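Local coordinates for putative type VI secretion protein (Escherichia coli, PDB 4HH5) that probably binds and hydrolyses ATP as a full-length ClpA/ClpB-family chaperone of type VI secretion, here represented by its N-terminal Clp domain alone, at residues Ala9-Arg21 with Trp102-Ser115. Numbering follows the deposited sequence. Where two conformers were deposited one is given.
Sequences AALLRRLNHYCAR and WMVASLQGEEHIRS
Ile-113 and the turn at Arg-14 to Asn-16, between helices 2-14 and 17-32, form the tight part of this contact. Two backbone bonds join the two segments as a single beta bridge: Ile-113 N gives to Arg-14 O (2.8 Å), and Ile-113 O accepts from Asn-16 N (2.9 Å). The Ile-113 side chain is buried, its CB 4.0 Å from Leu-15 CD2 and its CD1 against Arg-14 CB, with Ala-101 of helix 92-107 also touching it. Cys-19 SG lies 3.3 Å from Ser-115 N, where helix 115-124 begins. Asn-16, with CG between its backbone N and carbonyl carbon (chi1 68°), turns OD1 back to accept from Cys-19 N, capping helix 17-32; ND2 passes Arg-114 CB and bonds to Glu-158.

Nearer the surface, Arg-14 and Trp-102 stack closely. The extended arginine chain puts CD over the centre of the indole six-membered ring, a CH-pi contact; its guanidinium, almost parallel to the indole (planes 4° apart), makes an off-centre cation-pi contact with the five-membered ring. Ser-106 CB backs the opposite face, while Leu-11 CD1 meets Trp-102 CD1 obliquely at 3.8 Å. On the solvent side lie Glu-111 and His-112, whose ring turns an edge to Arg-14 O.

Directional backbone bonds thus fix the inter-helix turn of this mostly helical Clp N-domain against the 108-114 loop, whereas the outer stack relies on dispersion and probably cation-pi attraction.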
loop_
_atom_site.group_PDB
_atom_site.type_symbol
_atom_site.label_atom_id
_atom_site.label_comp_id
_atom_site.label_asym_id
_atom_site.label_seq_id
_atom_site.Cartn_x
_atom_site.Cartn_y
_atom_site.Cartn_z
ATOM N N ALA A 9 1.713 7.569 14.819
ATOM C CA ALA A 9 3.070 7.943 14.419
ATOM C C ALA A 9 4.010 6.740 14.445
ATOM O O ALA A 9 4.817 6.591 13.527
ATOM C CB ALA A 9 3.597 9.062 15.309
ATOM N N ALA A 10 3.876 5.855 15.462
ATOM C CA ALA A 10 4.701 4.644 15.574
ATOM C C ALA A 10 4.456 3.717 14.373
ATOM O O ALA A 10 5.392 3.110 13.856
ATOM C CB ALA A 10 4.394 3.919 16.872
ATOM N N LEU A 11 3.192 3.651 13.925
ATOM C CA LEU A 11 2.722 2.872 12.786
ATOM C C LEU A 11 3.441 3.374 11.515
ATOM O O LEU A 11 3.989 2.565 10.768
ATOM C CB LEU A 11 1.202 3.098 12.682
ATOM C CG LEU A 11 0.294 1.962 12.279
ATOM C CD1 LEU A 11 0.169 0.919 13.397
ATOM C CD2 LEU A 11 -1.090 2.508 11.974
ATOM N N LEU A 12 3.500 4.708 11.317
ATOM C CA LEU A 12 4.205 5.335 10.183
ATOM C C LEU A 12 5.703 5.038 10.221
ATOM O O LEU A 12 6.299 4.779 9.173
ATOM C CB LEU A 12 3.981 6.855 10.154
ATOM C CG LEU A 12 2.578 7.349 9.836
ATOM C CD1 LEU A 12 2.527 8.853 9.891
ATOM C CD2 LEU A 12 2.106 6.866 8.458
ATOM N N ARG A 13 6.304 5.036 11.434
ATOM C CA ARG A 13 7.726 4.720 11.600
ATOM C C ARG A 13 8.043 3.243 11.306
ATOM O O ARG A 13 9.202 2.911 11.061
ATOM C CB ARG A 13 8.220 5.085 13.004
ATOM C CG ARG A 13 8.285 6.585 13.255
ATOM C CD ARG A 13 9.122 6.937 14.490
ATOM N NE ARG A 13 8.724 6.206 15.705
ATOM C CZ ARG A 13 7.688 6.518 16.481
ATOM N NH1 ARG A 13 6.893 7.531 16.162
ATOM N NH2 ARG A 13 7.419 5.799 17.559
ATOM N N ARG A 14 7.031 2.362 11.342
ATOM C CA ARG A 14 7.236 0.936 11.066
ATOM C C ARG A 14 7.314 0.620 9.574
ATOM O O ARG A 14 7.831 -0.433 9.193
ATOM C CB ARG A 14 6.159 0.098 11.754
ATOM C CG ARG A 14 6.539 -0.212 13.190
ATOM C CD ARG A 14 5.326 -0.592 13.974
ATOM N NE ARG A 14 5.600 -0.598 15.409
ATOM C CZ ARG A 14 4.725 -0.214 16.330
ATOM N NH1 ARG A 14 3.515 0.202 15.975
ATOM N NH2 ARG A 14 5.051 -0.242 17.614
ATOM N N LEU A 15 6.812 1.525 8.730
ATOM C CA LEU A 15 6.872 1.352 7.275
ATOM C C LEU A 15 8.322 1.254 6.838
ATOM O O LEU A 15 9.168 2.028 7.321
ATOM C CB LEU A 15 6.231 2.540 6.550
ATOM C CG LEU A 15 4.724 2.688 6.669
ATOM C CD1 LEU A 15 4.280 4.049 6.164
ATOM C CD2 LEU A 15 3.991 1.560 5.941
ATOM N N ASN A 16 8.621 0.299 5.942
ATOM C CA ASN A 16 9.975 0.205 5.413
ATOM C C ASN A 16 10.165 1.431 4.495
ATOM O O ASN A 16 9.186 2.147 4.235
ATOM C CB ASN A 16 10.212 -1.135 4.685
ATOM C CG ASN A 16 9.450 -1.324 3.388
ATOM O OD1 ASN A 16 8.661 -0.480 2.941
ATOM N ND2 ASN A 16 9.667 -2.452 2.763
ATOM N N HIS A 17 11.394 1.666 4.020
ATOM C CA HIS A 17 11.695 2.821 3.182
ATOM C C HIS A 17 10.943 2.930 1.855
ATOM O O HIS A 17 10.508 4.023 1.498
ATOM C CB HIS A 17 13.205 3.090 3.100
ATOM C CG HIS A 17 13.792 3.498 4.422
ATOM N ND1 HIS A 17 13.108 4.331 5.298
ATOM C CD2 HIS A 17 14.985 3.179 4.972
ATOM C CE1 HIS A 17 13.898 4.478 6.348
ATOM N NE2 HIS A 17 15.041 3.816 6.196
ATOM N N TYR A 18 10.698 1.795 1.187
ATOM C CA TYR A 18 9.941 1.711 -0.070
ATOM C C TYR A 18 8.489 2.231 0.102
ATOM O O TYR A 18 8.053 3.104 -0.652
ATOM C CB TYR A 18 9.938 0.256 -0.557
ATOM C CG TYR A 18 9.418 0.073 -1.959
ATOM C CD1 TYR A 18 10.254 0.232 -3.057
ATOM C CD2 TYR A 18 8.095 -0.287 -2.192
ATOM C CE1 TYR A 18 9.782 0.055 -4.356
ATOM C CE2 TYR A 18 7.606 -0.442 -3.489
ATOM C CZ TYR A 18 8.456 -0.271 -4.569
ATOM O OH TYR A 18 7.998 -0.447 -5.850
ATOM N N CYS A 19 7.778 1.708 1.114
ATOM C CA CYS A 19 6.398 2.072 1.455
ATOM C C CYS A 19 6.290 3.486 1.976
ATOM O O CYS A 19 5.287 4.133 1.694
ATOM C CB CYS A 19 5.790 1.080 2.440
ATOM S SG CYS A 19 5.505 -0.559 1.743
ATOM N N ALA A 20 7.267 3.938 2.791
ATOM C CA ALA A 20 7.283 5.302 3.323
ATOM C C ALA A 20 7.444 6.321 2.193
ATOM O O ALA A 20 6.694 7.296 2.148
ATOM C CB ALA A 20 8.385 5.472 4.360
ATOM N N ARG A 21 8.406 6.081 1.271
ATOM C CA ARG A 21 8.674 6.915 0.088
ATOM C C ARG A 21 7.396 7.029 -0.770
ATOM O O ARG A 21 7.052 8.128 -1.210
ATOM C CB ARG A 21 9.809 6.284 -0.745
ATOM C CG ARG A 21 10.432 7.174 -1.805
ATOM C CD ARG A 21 11.734 6.551 -2.304
ATOM N NE ARG A 21 11.534 5.712 -3.490
ATOM C CZ ARG A 21 11.914 4.442 -3.604
ATOM N NH1 ARG A 21 12.520 3.827 -2.591
ATOM N NH2 ARG A 21 11.696 3.776 -4.729
ATOM N N TRP A 102 0.147 -3.667 9.799
ATOM C CA TRP A 102 1.068 -3.823 10.930
ATOM C C TRP A 102 0.705 -5.077 11.724
ATOM O O TRP A 102 1.588 -5.824 12.148
ATOM C CB TRP A 102 1.063 -2.586 11.850
ATOM C CG TRP A 102 1.754 -2.816 13.170
ATOM C CD1 TRP A 102 1.220 -2.640 14.411
ATOM C CD2 TRP A 102 3.083 -3.331 13.373
ATOM N NE1 TRP A 102 2.138 -2.984 15.375
ATOM C CE2 TRP A 102 3.285 -3.426 14.768
ATOM C CE3 TRP A 102 4.117 -3.749 12.510
ATOM C CZ2 TRP A 102 4.480 -3.904 15.321
ATOM C CZ3 TRP A 102 5.298 -4.227 13.059
ATOM C CH2 TRP A 102 5.475 -4.295 14.448
ATOM N N MET A 103 -0.597 -5.309 11.916
ATOM C CA MET A 103 -1.067 -6.478 12.642
ATOM C C MET A 103 -0.714 -7.765 11.906
ATOM O O MET A 103 -0.245 -8.708 12.552
ATOM C CB MET A 103 -2.536 -6.334 13.039
ATOM C CG MET A 103 -2.713 -5.212 14.079
ATOM S SD MET A 103 -4.364 -4.957 14.737
ATOM C CE MET A 103 -5.167 -4.313 13.348
ATOM N N VAL A 104 -0.797 -7.751 10.551
ATOM C CA VAL A 104 -0.389 -8.874 9.681
ATOM C C VAL A 104 1.128 -9.139 9.866
ATOM O O VAL A 104 1.529 -10.282 10.120
ATOM C CB VAL A 104 -0.772 -8.629 8.186
ATOM C CG1 VAL A 104 -0.048 -9.593 7.246
ATOM C CG2 VAL A 104 -2.282 -8.724 7.975
ATOM N N ALA A 105 1.951 -8.070 9.763
ATOM C CA ALA A 105 3.411 -8.122 9.902
ATOM C C ALA A 105 3.833 -8.583 11.292
ATOM O O ALA A 105 4.681 -9.470 11.403
ATOM C CB ALA A 105 4.020 -6.749 9.608
ATOM N N SER A 106 3.238 -7.996 12.350
ATOM C CA SER A 106 3.588 -8.339 13.731
ATOM C C SER A 106 3.235 -9.775 14.101
ATOM O O SER A 106 4.000 -10.403 14.826
ATOM C CB SER A 106 3.036 -7.324 14.725
ATOM O OG SER A 106 1.633 -7.178 14.602
ATOM N N LEU A 107 2.139 -10.326 13.529
ATOM C CA LEU A 107 1.748 -11.728 13.734
ATOM C C LEU A 107 2.732 -12.700 13.064
ATOM O O LEU A 107 2.799 -13.867 13.455
ATOM C CB LEU A 107 0.307 -11.995 13.277
ATOM C CG LEU A 107 -0.803 -11.590 14.248
ATOM C CD1 LEU A 107 -2.132 -11.454 13.520
ATOM C CD2 LEU A 107 -0.950 -12.596 15.382
ATOM N N GLN A 108 3.510 -12.207 12.076
ATOM C CA GLN A 108 4.555 -12.976 11.395
ATOM C C GLN A 108 5.922 -12.801 12.090
ATOM O O GLN A 108 6.889 -13.441 11.688
ATOM C CB GLN A 108 4.668 -12.559 9.922
ATOM C CG GLN A 108 3.505 -12.979 9.039
ATOM C CD GLN A 108 3.665 -12.482 7.623
ATOM O OE1 GLN A 108 4.761 -12.146 7.163
ATOM N NE2 GLN A 108 2.571 -12.430 6.896
ATOM N N GLY A 109 5.984 -11.944 13.111
ATOM C CA GLY A 109 7.209 -11.666 13.855
ATOM C C GLY A 109 8.101 -10.627 13.203
ATOM O O GLY A 109 9.278 -10.516 13.551
ATOM N N GLU A 110 7.544 -9.846 12.258
ATOM C CA GLU A 110 8.271 -8.797 11.537
ATOM C C GLU A 110 8.207 -7.486 12.322
ATOM O O GLU A 110 7.240 -7.261 13.049
ATOM C CB GLU A 110 7.697 -8.598 10.123
ATOM C CG GLU A 110 7.379 -9.895 9.394
ATOM C CD GLU A 110 8.235 -10.205 8.187
ATOM O OE1 GLU A 110 7.772 -9.946 7.053
ATOM O OE2 GLU A 110 9.346 -10.750 8.371
ATOM N N GLU A 111 9.234 -6.632 12.179
ATOM C CA GLU A 111 9.335 -5.335 12.874
ATOM C C GLU A 111 8.963 -4.184 11.950
ATOM O O GLU A 111 8.705 -3.076 12.428
ATOM C CB GLU A 111 10.767 -5.100 13.397
ATOM C CG GLU A 111 11.293 -6.170 14.338
ATOM C CD GLU A 111 10.914 -6.023 15.798
ATOM O OE1 GLU A 111 11.033 -4.899 16.342
ATOM O OE2 GLU A 111 10.560 -7.052 16.419
ATOM N N HIS A 112 8.975 -4.438 10.629
ATOM C CA HIS A 112 8.690 -3.442 9.600
ATOM C C HIS A 112 7.573 -3.845 8.653
ATOM O O HIS A 112 7.377 -5.032 8.393
ATOM C CB HIS A 112 9.961 -3.093 8.812
ATOM C CG HIS A 112 10.984 -2.393 9.650
ATOM N ND1 HIS A 112 12.102 -3.051 10.115
ATOM C CD2 HIS A 112 10.987 -1.128 10.131
ATOM C CE1 HIS A 112 12.757 -2.167 10.851
ATOM N NE2 HIS A 112 12.129 -0.993 10.878
ATOM N N ILE A 113 6.854 -2.846 8.129
ATOM C CA ILE A 113 5.757 -3.063 7.194
ATOM C C ILE A 113 6.265 -2.940 5.765
ATOM O O ILE A 113 6.853 -1.915 5.406
ATOM C CB ILE A 113 4.566 -2.099 7.454
ATOM C CG1 ILE A 113 4.149 -2.079 8.946
ATOM C CG2 ILE A 113 3.370 -2.426 6.543
ATOM C CD1 ILE A 113 3.210 -0.898 9.309
ATOM N N ARG A 114 5.995 -3.965 4.940
ATOM C CA ARG A 114 6.348 -3.951 3.521
ATOM C C ARG A 114 5.077 -4.022 2.689
ATOM O O ARG A 114 4.008 -4.270 3.260
ATOM C CB ARG A 114 7.391 -5.022 3.163
ATOM C CG ARG A 114 7.031 -6.443 3.492
ATOM C CD ARG A 114 8.262 -7.318 3.456
ATOM N NE ARG A 114 8.721 -7.570 2.087
ATOM C CZ ARG A 114 9.746 -8.357 1.783
ATOM N NH1 ARG A 114 10.429 -8.968 2.744
ATOM N NH2 ARG A 114 10.091 -8.545 0.513
ATOM N N SER A 115 5.159 -3.791 1.359
ATOM C CA SER A 115 3.940 -3.799 0.535
ATOM C C SER A 115 3.159 -5.103 0.539
ATOM O O SER A 115 1.936 -5.063 0.446
ATOM C CB SER A 115 4.185 -3.272 -0.876
ATOM O OG SER A 115 5.039 -4.128 -1.611
#